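PDB 4ZK3: serpin B3 from Homo sapiens, which belongs to the serpin family of protease inhibitors and, as the Pso p27 molecule associated with psoriasis, forms compact structures that build large aggregates. Local coordinates for residues D14-F19 with I27-I32; I34-G39 with I103-F108; L38-L43 with L174-A179; D121-K124 with Q128-V131. All coordinates share one frame; numbering follows the deposited sequence.

Contact 1 of 4, residues D14-F19 with I27-I32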
loop_
_atom_site.group_PDB
_atom_site.type_symbol
_atom_site.label_atom_id
_atom_site.label_comp_id
_atom_site.label_asym_id
_atom_site.label_seq_id
_atom_site.Cartn_x
_atom_site.Cartn_y
_atom_site.Cartn_z
ATOM N N ASP A 14 2.870 -7.453 -8.895
ATOM C CA ASP A 14 1.841 -7.787 -9.850
ATOM C C ASP A 14 0.944 -6.566 -9.960
ATOM O O ASP A 14 0.448 -6.236 -11.061
ATOM C CB ASP A 14 1.003 -8.993 -9.480
ATOM C CG ASP A 14 1.815 -10.270 -9.341
ATOM O OD1 ASP A 14 3.007 -10.335 -9.715
ATOM O OD2 ASP A 14 1.231 -11.213 -8.780
ATOM N N LEU A 15 0.738 -5.854 -8.846
ATOM C CA LEU A 15 -0.086 -4.635 -8.939
ATOM C C LEU A 15 0.587 -3.580 -9.753
ATOM O O LEU A 15 -0.064 -2.919 -10.574
ATOM C CB LEU A 15 -0.461 -4.049 -7.579
ATOM C CG LEU A 15 -1.495 -4.849 -6.800
ATOM C CD1 LEU A 15 -1.529 -4.378 -5.342
ATOM C CD2 LEU A 15 -2.885 -4.870 -7.330
ATOM N N PHE A 16 1.854 -3.379 -9.472
ATOM C CA PHE A 16 2.619 -2.306 -10.067
ATOM C C PHE A 16 2.573 -2.347 -11.609
ATOM O O PHE A 16 2.410 -1.318 -12.245
ATOM C CB PHE A 16 4.056 -2.341 -9.566
ATOM C CG PHE A 16 4.863 -1.185 -10.032
ATOM C CD1 PHE A 16 4.762 0.036 -9.423
ATOM C CD2 PHE A 16 5.683 -1.293 -11.141
ATOM C CE1 PHE A 16 5.489 1.117 -9.865
ATOM C CE2 PHE A 16 6.421 -0.222 -11.600
ATOM C CZ PHE A 16 6.302 0.996 -10.976
ATOM N N GLN A 17 2.746 -3.542 -12.178
ATOM C CA GLN A 17 2.702 -3.760 -13.660
ATOM C C GLN A 17 1.353 -3.354 -14.255
ATOM O O GLN A 17 1.303 -2.738 -15.284
ATOM C CB GLN A 17 3.062 -5.218 -13.995
ATOM C CG GLN A 17 4.386 -5.742 -13.418
ATOM C CD GLN A 17 5.692 -5.160 -14.002
ATOM O OE1 GLN A 17 6.697 -5.877 -14.123
ATOM N NE2 GLN A 17 5.706 -3.892 -14.329
ATOM N N GLN A 18 0.260 -3.574 -13.558
ATOM C CA GLN A 18 -1.027 -3.053 -14.001
ATOM C C GLN A 18 -1.121 -1.543 -13.910
ATOM O O GLN A 18 -1.571 -0.878 -14.867
ATOM C CB GLN A 18 -2.191 -3.717 -13.241
ATOM C CG GLN A 18 -2.203 -5.239 -13.447
ATOM C CD GLN A 18 -2.348 -5.585 -14.936
ATOM O OE1 GLN A 18 -3.210 -5.030 -15.651
ATOM N NE2 GLN A 18 -1.441 -6.412 -15.422
ATOM N N PHE A 19 -0.644 -0.995 -12.790
ATOM C CA PHE A 19 -0.711 0.419 -12.523
ATOM C C PHE A 19 0.106 1.219 -13.546
ATOM O O PHE A 19 -0.268 2.342 -13.886
ATOM C CB PHE A 19 -0.221 0.765 -11.115
ATOM C CG PHE A 19 -1.096 0.258 -10.021
ATOM C CD1 PHE A 19 -2.403 -0.079 -10.238
ATOM C CD2 PHE A 19 -0.591 0.144 -8.734
ATOM C CE1 PHE A 19 -3.180 -0.566 -9.225
ATOM C CE2 PHE A 19 -1.376 -0.314 -7.711
ATOM C CZ PHE A 19 -2.678 -0.676 -7.956
ATOM N N ILE A 27 2.793 7.008 -8.937
ATOM C CA ILE A 27 2.109 5.802 -8.493
ATOM C C ILE A 27 2.387 5.726 -6.960
ATOM O O ILE A 27 3.477 5.989 -6.510
ATOM C CB ILE A 27 2.689 4.561 -9.204
ATOM C CG1 ILE A 27 2.272 4.534 -10.703
ATOM C CG2 ILE A 27 2.325 3.255 -8.477
ATOM C CD1 ILE A 27 3.066 3.491 -11.463
ATOM N N PHE A 28 1.368 5.474 -6.160
ATOM C CA PHE A 28 1.580 5.286 -4.730
ATOM C C PHE A 28 0.391 4.529 -4.143
ATOM O O PHE A 28 -0.795 4.852 -4.400
ATOM C CB PHE A 28 1.879 6.603 -4.033
ATOM C CG PHE A 28 2.205 6.438 -2.627
ATOM C CD1 PHE A 28 3.467 5.983 -2.248
ATOM C CD2 PHE A 28 1.222 6.625 -1.656
ATOM C CE1 PHE A 28 3.762 5.755 -0.905
ATOM C CE2 PHE A 28 1.501 6.357 -0.306
ATOM C CZ PHE A 28 2.779 5.946 0.071
ATOM N N TYR A 29 0.701 3.459 -3.375
ATOM C CA TYR A 29 -0.324 2.535 -2.891
ATOM C C TYR A 29 0.262 1.707 -1.746
ATOM O O TYR A 29 1.505 1.673 -1.542
ATOM C CB TYR A 29 -0.834 1.595 -3.977
ATOM C CG TYR A 29 0.200 0.652 -4.602
ATOM C CD1 TYR A 29 1.048 1.104 -5.639
ATOM C CD2 TYR A 29 0.235 -0.689 -4.269
ATOM C CE1 TYR A 29 1.996 0.245 -6.224
ATOM C CE2 TYR A 29 1.154 -1.549 -4.846
ATOM C CZ TYR A 29 2.047 -1.074 -5.818
ATOM O OH TYR A 29 2.924 -1.962 -6.445
ATOM N N SER A 30 -0.655 1.179 -0.961
ATOM C CA SER A 30 -0.319 0.246 0.121
ATOM C C SER A 30 -0.730 -1.151 -0.253
ATOM O O SER A 30 -1.897 -1.535 -0.085
ATOM C CB SER A 30 -0.991 0.615 1.436
ATOM O OG SER A 30 -0.705 -0.440 2.375
ATOM N N PRO A 31 0.248 -1.962 -0.651
ATOM C CA PRO A 31 -0.092 -3.341 -0.965
ATOM C C PRO A 31 -0.638 -4.104 0.233
ATOM O O PRO A 31 -1.515 -4.955 0.100
ATOM C CB PRO A 31 1.254 -3.956 -1.382
ATOM C CG PRO A 31 2.321 -3.018 -0.866
ATOM C CD PRO A 31 1.680 -1.654 -0.818
ATOM N N ILE A 32 -0.164 -3.783 1.425
ATOM C CA ILE A 32 -0.607 -4.497 2.648
ATOM C C ILE A 32 -2.054 -4.211 2.954
ATOM O O ILE A 32 -2.825 -5.102 3.397
ATOM C CB ILE A 32 0.266 -4.091 3.845
ATOM C CG1 ILE A 32 1.512 -4.937 3.866
ATOM C CG2 ILE A 32 -0.438 -4.389 5.153
ATOM C CD1 ILE A 32 1.215 -6.426 4.101
#
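Tyr29 reaches out from strand 27-29 into a pocket formed by Leu15, Phe16 and Phe19 on one side of helix 4-19, and most of this contact is built around its ring. The aromatic element across the contact is an edge-to-face (T-shaped) pair: the edge of Phe19 points at the face of Tyr29, with centroids 4.8 Å apart and planes at 81°. Phe19 CE2 stands almost over the centre of the tyrosine ring and comes within 3.5 Å of Tyr29 CD1. The tyrosine can lie under it because its CG sits between the backbone N and the carbonyl carbon (chi1 62°), a crowded position that swings the ring toward the helix.

Aliphatic contacts fill in the flanks. Leu15 CD1 meets the ring obliquely, 3.9 Å from Tyr29 CE2. At the strand's start, Ile27 crosses Phe16 at about a right angle, its CD1 lying 3.7 Å from Phe16 CE1, while Ile27 CG2 touches Phe19 CD2 at 4.3 Å.

The polar part is a single hydroxyl. Tyr29 OH pushes past the Phe16 side chain, 3.3 Å from Phe16 CB, and hydrogen-bonds to the carbonyl oxygen of Met12 one turn back on the helix, so its buried oxygen is satisfied and the ring is fixed at its far end. Tyr293 stacks on Phe19, and Tyr384 meets Phe16 nearly perpendicularly, extending the aromatic cluster.

The arrangement belongs to the serpin hydrophobic core, where the N-terminal helix 4-19 lies against the short strand 27-29 that leads directly into helix 31-42.

Contact 2 of 4, residues I34-G39 with I103-F108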
loop_
_atom_site.group_PDB
_atom_site.type_symbol
_atom_site.label_atom_id
_atom_site.label_comp_id
_atom_site.label_asym_id
_atom_site.label_seq_id
_atom_site.Cartn_x
_atom_site.Cartn_y
_atom_site.Cartn_z
ATOM N N ILE A 34 -4.291 -3.587 0.763
ATOM C CA ILE A 34 -5.086 -4.333 -0.206
ATOM C C ILE A 34 -5.102 -5.818 0.138
ATOM O O ILE A 34 -6.154 -6.466 0.114
ATOM C CB ILE A 34 -4.560 -4.115 -1.596
ATOM C CG1 ILE A 34 -4.598 -2.636 -1.901
ATOM C CG2 ILE A 34 -5.417 -4.880 -2.553
ATOM C CD1 ILE A 34 -3.861 -2.222 -3.140
ATOM N N THR A 35 -3.954 -6.352 0.492
ATOM C CA THR A 35 -3.895 -7.734 0.972
ATOM C C THR A 35 -4.838 -7.962 2.120
ATOM O O THR A 35 -5.590 -8.934 2.153
ATOM C CB THR A 35 -2.480 -8.116 1.363
ATOM O OG1 THR A 35 -1.669 -8.095 0.195
ATOM C CG2 THR A 35 -2.481 -9.505 1.927
ATOM N N SER A 36 -4.818 -7.055 3.080
ATOM C CA SER A 36 -5.673 -7.189 4.265
ATOM C C SER A 36 -7.178 -7.195 3.905
ATOM O O SER A 36 -7.936 -8.007 4.425
ATOM C CB SER A 36 -5.293 -6.097 5.271
ATOM O OG SER A 36 -6.110 -6.116 6.411
ATOM N N ALA A 37 -7.624 -6.304 3.052
ATOM C CA ALA A 37 -8.986 -6.268 2.665
ATOM C C ALA A 37 -9.407 -7.523 1.922
ATOM O O ALA A 37 -10.485 -8.052 2.158
ATOM C CB ALA A 37 -9.257 -5.022 1.787
ATOM N N LEU A 38 -8.574 -7.994 1.021
ATOM C CA LEU A 38 -8.919 -9.200 0.247
ATOM C C LEU A 38 -8.837 -10.473 1.104
ATOM O O LEU A 38 -9.517 -11.431 0.834
ATOM C CB LEU A 38 -8.045 -9.273 -1.004
ATOM C CG LEU A 38 -8.295 -8.121 -1.968
ATOM C CD1 LEU A 38 -7.410 -8.254 -3.186
ATOM C CD2 LEU A 38 -9.778 -8.017 -2.323
ATOM N N GLY A 39 -8.004 -10.445 2.143
ATOM C CA GLY A 39 -7.875 -11.511 3.100
ATOM C C GLY A 39 -9.186 -11.686 3.834
ATOM O O GLY A 39 -9.628 -12.805 4.070
ATOM N N ILE A 103 -2.984 0.302 11.871
ATOM C CA ILE A 103 -3.780 -0.328 10.838
ATOM C C ILE A 103 -5.050 -0.815 11.450
ATOM O O ILE A 103 -5.017 -1.417 12.525
ATOM C CB ILE A 103 -2.957 -1.427 10.168
ATOM C CG1 ILE A 103 -3.648 -1.958 8.903
ATOM C CG2 ILE A 103 -2.632 -2.532 11.145
ATOM C CD1 ILE A 103 -2.670 -2.626 8.006
ATOM N N ALA A 104 -6.152 -0.658 10.738
ATOM C CA ALA A 104 -7.426 -1.162 11.218
ATOM C C ALA A 104 -8.241 -1.741 10.062
ATOM O O ALA A 104 -8.156 -1.260 8.906
ATOM C CB ALA A 104 -8.195 -0.011 11.826
ATOM N N ASN A 105 -9.081 -2.699 10.421
ATOM C CA ASN A 105 -9.988 -3.365 9.556
ATOM C C ASN A 105 -11.370 -3.204 10.093
ATOM O O ASN A 105 -11.579 -3.267 11.290
ATOM C CB ASN A 105 -9.604 -4.859 9.521
ATOM C CG ASN A 105 -8.321 -5.086 8.811
ATOM O OD1 ASN A 105 -7.342 -5.700 9.330
ATOM N ND2 ASN A 105 -8.274 -4.585 7.632
ATOM N N LYS A 106 -12.344 -3.005 9.228
ATOM C CA LYS A 106 -13.712 -2.866 9.662
ATOM C C LYS A 106 -14.735 -3.384 8.655
ATOM O O LYS A 106 -14.584 -3.220 7.476
ATOM C CB LYS A 106 -14.029 -1.380 9.991
ATOM C CG LYS A 106 -15.357 -1.192 10.755
ATOM C CD LYS A 106 -15.495 0.225 11.270
ATOM C CE LYS A 106 -16.789 0.450 12.023
ATOM N NZ LYS A 106 -16.841 1.769 12.756
ATOM N N LEU A 107 -15.797 -4.000 9.175
ATOM C CA LEU A 107 -16.951 -4.412 8.425
ATOM C C LEU A 107 -18.137 -3.473 8.675
ATOM O O LEU A 107 -18.605 -3.311 9.785
ATOM C CB LEU A 107 -17.304 -5.869 8.746
ATOM C CG LEU A 107 -18.652 -6.359 8.211
ATOM C CD1 LEU A 107 -18.764 -6.259 6.713
ATOM C CD2 LEU A 107 -18.973 -7.769 8.615
ATOM N N PHE A 108 -18.647 -2.890 7.612
ATOM C CA PHE A 108 -19.863 -2.109 7.663
ATOM C C PHE A 108 -20.918 -2.981 6.938
ATOM O O PHE A 108 -20.816 -3.253 5.744
ATOM C CB PHE A 108 -19.738 -0.768 6.954
ATOM C CG PHE A 108 -18.803 0.223 7.615
ATOM C CD1 PHE A 108 -17.426 0.247 7.279
ATOM C CD2 PHE A 108 -19.260 1.142 8.522
ATOM C CE1 PHE A 108 -16.544 1.150 7.877
ATOM C CE2 PHE A 108 -18.379 2.071 9.100
ATOM C CZ PHE A 108 -17.038 2.068 8.767
#
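Ser36 of helix 31-42 and Asn105 of strand 99-110 meet in what corresponds to the shutter region of the serpin fold, where that buried helix runs behind the large sheet that takes up the reactive-centre loop. Between these two segments the contact comes down to this one polar pair, and both side chains are buried.

Their conformations aim them at each other. Ser36 OG is swung anti to the backbone N (chi1 177°), which carries the hydroxyl off the helix surface toward the strand. On the other side Asn105 CG lies beside its own backbone N and anti to the carbonyl carbon (chi1 -70°), lifting the amide off the sheet to face the helix. Ser36 CB stays farther back, 4.1 Å from Asn105 ND2, so the hydroxyl oxygen does the touching.

Asn178 on the adjacent strand widens the polar knot: its OD1 makes weak hydrogen bonds with both Asn105 ND2 and Ser36 OG, which helps to hold the asparagine amide in one rotation. Apolar side chains of helix 81-91 lie beside the pair, Phe85 against Ser36 and Leu89 against Asn105.

The central bond is of ordinary length but bent: Asn105 ND2 donates to Ser36 OG over 2.9 Å with an N-H...O angle of 140°, the serine oxygen standing somewhat out of the amide plane.

Contact 3 of 4, residues L38-L43 with L174-A179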
loop_
_atom_site.group_PDB
_atom_site.type_symbol
_atom_site.label_atom_id
_atom_site.label_comp_id
_atom_site.label_asym_id
_atom_site.label_seq_id
_atom_site.Cartn_x
_atom_site.Cartn_y
_atom_site.Cartn_z
ATOM N N LEU A 38 -8.574 -7.994 1.021
ATOM C CA LEU A 38 -8.919 -9.200 0.247
ATOM C C LEU A 38 -8.837 -10.473 1.104
ATOM O O LEU A 38 -9.517 -11.431 0.834
ATOM C CB LEU A 38 -8.045 -9.273 -1.004
ATOM C CG LEU A 38 -8.295 -8.121 -1.968
ATOM C CD1 LEU A 38 -7.410 -8.254 -3.186
ATOM C CD2 LEU A 38 -9.778 -8.017 -2.323
ATOM N N GLY A 39 -8.004 -10.445 2.143
ATOM C CA GLY A 39 -7.875 -11.511 3.100
ATOM C C GLY A 39 -9.186 -11.686 3.834
ATOM O O GLY A 39 -9.628 -12.805 4.070
ATOM N N MET A 40 -9.799 -10.565 4.234
ATOM C CA MET A 40 -11.117 -10.615 4.850
ATOM C C MET A 40 -12.203 -11.165 3.926
ATOM O O MET A 40 -13.112 -11.899 4.398
ATOM C CB MET A 40 -11.535 -9.238 5.334
ATOM C CG MET A 40 -10.779 -8.700 6.535
ATOM S SD MET A 40 -11.566 -7.175 7.168
ATOM C CE MET A 40 -11.006 -6.009 5.938
ATOM N N VAL A 41 -12.102 -10.869 2.635
ATOM C CA VAL A 41 -12.988 -11.496 1.625
ATOM C C VAL A 41 -12.743 -13.024 1.512
ATOM O O VAL A 41 -13.669 -13.824 1.550
ATOM C CB VAL A 41 -12.773 -10.879 0.252
ATOM C CG1 VAL A 41 -13.639 -11.613 -0.785
ATOM C CG2 VAL A 41 -13.054 -9.363 0.237
ATOM N N LEU A 42 -11.474 -13.428 1.446
ATOM C CA LEU A 42 -11.106 -14.853 1.333
ATOM C C LEU A 42 -11.688 -15.714 2.439
ATOM O O LEU A 42 -12.231 -16.769 2.180
ATOM C CB LEU A 42 -9.578 -14.982 1.386
ATOM C CG LEU A 42 -8.921 -16.362 1.197
ATOM C CD1 LEU A 42 -9.543 -17.105 0.035
ATOM C CD2 LEU A 42 -7.419 -16.203 0.994
ATOM N N LEU A 43 -11.548 -15.267 3.684
ATOM C CA LEU A 43 -12.170 -15.919 4.822
ATOM C C LEU A 43 -13.650 -16.276 4.611
ATOM O O LEU A 43 -14.157 -17.197 5.232
ATOM C CB LEU A 43 -12.022 -14.993 6.037
ATOM C CG LEU A 43 -11.661 -15.478 7.416
ATOM C CD1 LEU A 43 -10.868 -16.771 7.443
ATOM C CD2 LEU A 43 -10.943 -14.334 8.160
ATOM N N LEU A 174 -22.635 -5.017 2.291
ATOM C CA LEU A 174 -21.310 -5.217 2.894
ATOM C C LEU A 174 -20.296 -4.229 2.279
ATOM O O LEU A 174 -20.179 -4.139 1.086
ATOM C CB LEU A 174 -20.882 -6.667 2.603
ATOM C CG LEU A 174 -19.399 -7.000 2.766
ATOM C CD1 LEU A 174 -19.122 -8.151 3.707
ATOM C CD2 LEU A 174 -18.788 -7.320 1.431
ATOM N N VAL A 175 -19.602 -3.476 3.124
ATOM C CA VAL A 175 -18.347 -2.804 2.740
ATOM C C VAL A 175 -17.263 -3.198 3.781
ATOM O O VAL A 175 -17.392 -2.975 4.991
ATOM C CB VAL A 175 -18.480 -1.290 2.702
ATOM C CG1 VAL A 175 -17.146 -0.601 2.370
ATOM C CG2 VAL A 175 -19.586 -0.870 1.710
ATOM N N LEU A 176 -16.218 -3.847 3.304
ATOM C CA LEU A 176 -15.108 -4.182 4.136
ATOM C C LEU A 176 -14.065 -3.119 3.880
ATOM O O LEU A 176 -13.796 -2.773 2.730
ATOM C CB LEU A 176 -14.586 -5.539 3.752
ATOM C CG LEU A 176 -15.484 -6.714 4.127
ATOM C CD1 LEU A 176 -15.120 -7.965 3.363
ATOM C CD2 LEU A 176 -15.304 -7.006 5.576
ATOM N N VAL A 177 -13.442 -2.620 4.941
ATOM C CA VAL A 177 -12.505 -1.544 4.803
ATOM C C VAL A 177 -11.240 -1.797 5.585
ATOM O O VAL A 177 -11.320 -2.276 6.670
ATOM C CB VAL A 177 -13.164 -0.205 5.211
ATOM C CG1 VAL A 177 -12.192 0.921 4.977
ATOM C CG2 VAL A 177 -14.398 0.029 4.364
ATOM N N ASN A 178 -10.091 -1.557 4.970
ATOM C CA ASN A 178 -8.821 -1.470 5.638
ATOM C C ASN A 178 -8.255 -0.055 5.564
ATOM O O ASN A 178 -8.270 0.568 4.506
ATOM C CB ASN A 178 -7.752 -2.377 4.971
ATOM C CG ASN A 178 -6.412 -2.231 5.618
ATOM O OD1 ASN A 178 -6.145 -2.879 6.654
ATOM N ND2 ASN A 178 -5.612 -1.355 5.115
ATOM N N ALA A 179 -7.776 0.480 6.689
ATOM C CA ALA A 179 -7.012 1.732 6.698
ATOM C C ALA A 179 -5.674 1.547 7.388
ATOM O O ALA A 179 -5.582 0.900 8.443
ATOM C CB ALA A 179 -7.780 2.848 7.409
#
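Helix-on-sheet packing in the serpin core brings Met40 and Val41, near the end of helix 31-42, down on Leu176 of strand 174-185. This strand is one of those between which a serpin opens to admit its reactive-centre loop. The helix segment runs against it in a skewed antiparallel sense, axes 8.9 Å apart at closest approach and directions 139° apart, and the backbones come nearest at Met40 and Leu176.

Leu176 carries the strand's side of the contact, and its two methyls divide the work. CD2 goes to the methionine, 4.1 Å from Met40 SD, the two side chains sliding past each other in opposite directions. CD1 goes to the next residue of the helix and rests 4.0 Å from Val41 CG2, where the side chains meet at a slant. Val41 presents that methyl because CG2 lies beside its backbone N, anti to the carbonyl carbon.

Met40 does more than touch the leucine. Its chain runs extended through CG and then turns at the sulfur (chi3 -76°), which brings the terminal methyl over to the strand backbone; Met40 CE ends 3.8 Å from Val177 O. The side chain thus covers both an apolar branch and a peptide oxygen.

Around this pair the elements close in. Tyr119 of helix 117-127 packs on Leu176 and bonds through its hydroxyl to Met40 O, and Tyr127 of the same helix touches Met40. Ile53 of helix 47-57 meets Val41, while strand 174-185 runs between strands 99-110 and 340-351, and Leu107 of the former touches Leu176.

Contact 4 of 4, residues D121-K124 with Q128-V131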
loop_
_atom_site.group_PDB
_atom_site.type_symbol
_atom_site.label_atom_id
_atom_site.label_comp_id
_atom_site.label_asym_id
_atom_site.label_seq_id
_atom_site.Cartn_x
_atom_site.Cartn_y
_atom_site.Cartn_z
ATOM N N ASP A 121 -16.736 -14.099 13.808
ATOM C CA ASP A 121 -15.664 -14.507 14.708
ATOM C C ASP A 121 -14.333 -14.589 14.011
ATOM O O ASP A 121 -13.301 -14.167 14.568
ATOM C CB ASP A 121 -15.968 -15.847 15.416
ATOM C CG ASP A 121 -17.201 -15.764 16.257
ATOM O OD1 ASP A 121 -17.600 -14.661 16.668
ATOM O OD2 ASP A 121 -17.817 -16.806 16.467
ATOM N N ALA A 122 -14.327 -15.071 12.772
ATOM C CA ALA A 122 -13.071 -15.268 12.093
ATOM C C ALA A 122 -12.381 -13.922 11.698
ATOM O O ALA A 122 -11.140 -13.771 11.851
ATOM C CB ALA A 122 -13.264 -16.141 10.866
ATOM N N ILE A 123 -13.162 -12.963 11.178
ATOM C CA ILE A 123 -12.549 -11.674 10.822
ATOM C C ILE A 123 -12.125 -10.923 12.078
ATOM O O ILE A 123 -11.067 -10.312 12.102
ATOM C CB ILE A 123 -13.427 -10.811 9.898
ATOM C CG1 ILE A 123 -14.766 -10.444 10.502
ATOM C CG2 ILE A 123 -13.536 -11.457 8.547
ATOM C CD1 ILE A 123 -15.580 -9.718 9.457
ATOM N N LYS A 124 -12.927 -11.028 13.150
ATOM C CA LYS A 124 -12.538 -10.451 14.419
ATOM C C LYS A 124 -11.188 -10.989 14.892
ATOM O O LYS A 124 -10.287 -10.223 15.274
ATOM C CB LYS A 124 -13.637 -10.603 15.482
ATOM C CG LYS A 124 -14.926 -9.788 15.200
ATOM C CD LYS A 124 -16.059 -10.047 16.215
ATOM C CE LYS A 124 -17.354 -9.471 15.755
ATOM N NZ LYS A 124 -18.438 -9.723 16.727
ATOM N N GLN A 128 -8.669 -8.607 13.261
ATOM C CA GLN A 128 -8.981 -7.611 14.302
ATOM C C GLN A 128 -10.122 -6.717 13.824
ATOM O O GLN A 128 -10.228 -5.562 14.193
ATOM C CB GLN A 128 -7.750 -6.776 14.664
ATOM C CG GLN A 128 -6.464 -7.557 14.910
ATOM C CD GLN A 128 -5.206 -6.645 15.221
ATOM O OE1 GLN A 128 -5.041 -5.506 14.720
ATOM N NE2 GLN A 128 -4.311 -7.182 16.044
ATOM N N THR A 129 -11.005 -7.260 13.003
ATOM C CA THR A 129 -12.034 -6.483 12.377
ATOM C C THR A 129 -13.153 -6.113 13.400
ATOM O O THR A 129 -13.683 -6.996 14.078
ATOM C CB THR A 129 -12.609 -7.282 11.200
ATOM O OG1 THR A 129 -11.523 -7.642 10.314
ATOM C CG2 THR A 129 -13.635 -6.435 10.447
ATOM N N SER A 130 -13.552 -4.841 13.452
ATOM C CA SER A 130 -14.741 -4.453 14.205
ATOM C C SER A 130 -15.878 -4.352 13.200
ATOM O O SER A 130 -15.646 -4.335 11.997
ATOM C CB SER A 130 -14.526 -3.108 14.942
ATOM O OG SER A 130 -14.167 -2.108 13.994
ATOM N N VAL A 131 -17.100 -4.353 13.708
ATOM C CA VAL A 131 -18.298 -4.418 12.884
ATOM C C VAL A 131 -19.220 -3.253 13.237
ATOM O O VAL A 131 -19.544 -3.026 14.420
ATOM C CB VAL A 131 -19.056 -5.712 13.139
ATOM C CG1 VAL A 131 -20.327 -5.732 12.325
ATOM C CG2 VAL A 131 -18.149 -6.926 12.812
#
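The backbone leaves the helix through Gln128, whose positive phi turns the chain into the left-handed region, and directly afterwards Thr129 N hydrogen-bonds back to Ile123 O at 3.2 Å, nearly straight at 170°. The N-H comes in from above the plane of that carbonyl. At the same turn Gln128 CA lies 3.1 Å from Lys124 O in a CA-H...O contact.

Thr129 grips the same oxygen a second time, though weakly, for its OG1 also donates to Ile123 O over 3.2 Å. The hydroxyl reaches it because OG1 lies beside the threonine's own N, leaving the methyl for the apolar side. There Thr129 CG2 meets Ile123 CD1 at 3.9 Å, with the side chains crossing at a slant. Ile123 presents this branch because its CG1 is tucked between the backbone N and the carbonyl carbon (chi1 61°).

Lys124 takes the outer side. Its CG lies 3.3 Å from Thr129 O, and the extended chain carries CE on until it is 4.0 Å from Val131 CG2, crossing the valine at about a right angle. The lysine stem thus runs along the outer side of Thr129 and Val131.

Ile123 and Thr129 both also pack on Leu107, so the turn is seated on strand 99-110. This is the return bend of a beta-alpha-beta crossover, in which helix 117-127 links the parallel neighbours 99-110 and 130-134 at the margin of the large serpin sheet.

Segments of three of the four contacts lie on helix 31-42. Contact 1 comes first along the chain and sets strand 27-29, which leads into this helix, against helix 4-19; contacts 2 and 3 then use overlapping parts of the helix, sharing Leu38 and Gly39, against the neighbouring strands 99-110 and 174-185, their centres about 4 Å apart. Contact 4 falls within the long chain excursion that contact 3 spans. Its centre is about 10 Å from those of contacts 2 and 3; Leu107 N pairs with Ser130 O, and Met40 packs on Thr129. Contact 1 stands about 17 Å from contact 2 between centres, joined through Leu15 and Ile34. With strand 340-351 beside 174-185, as in loop-inserted serpins, the helix backs the expanded sheet.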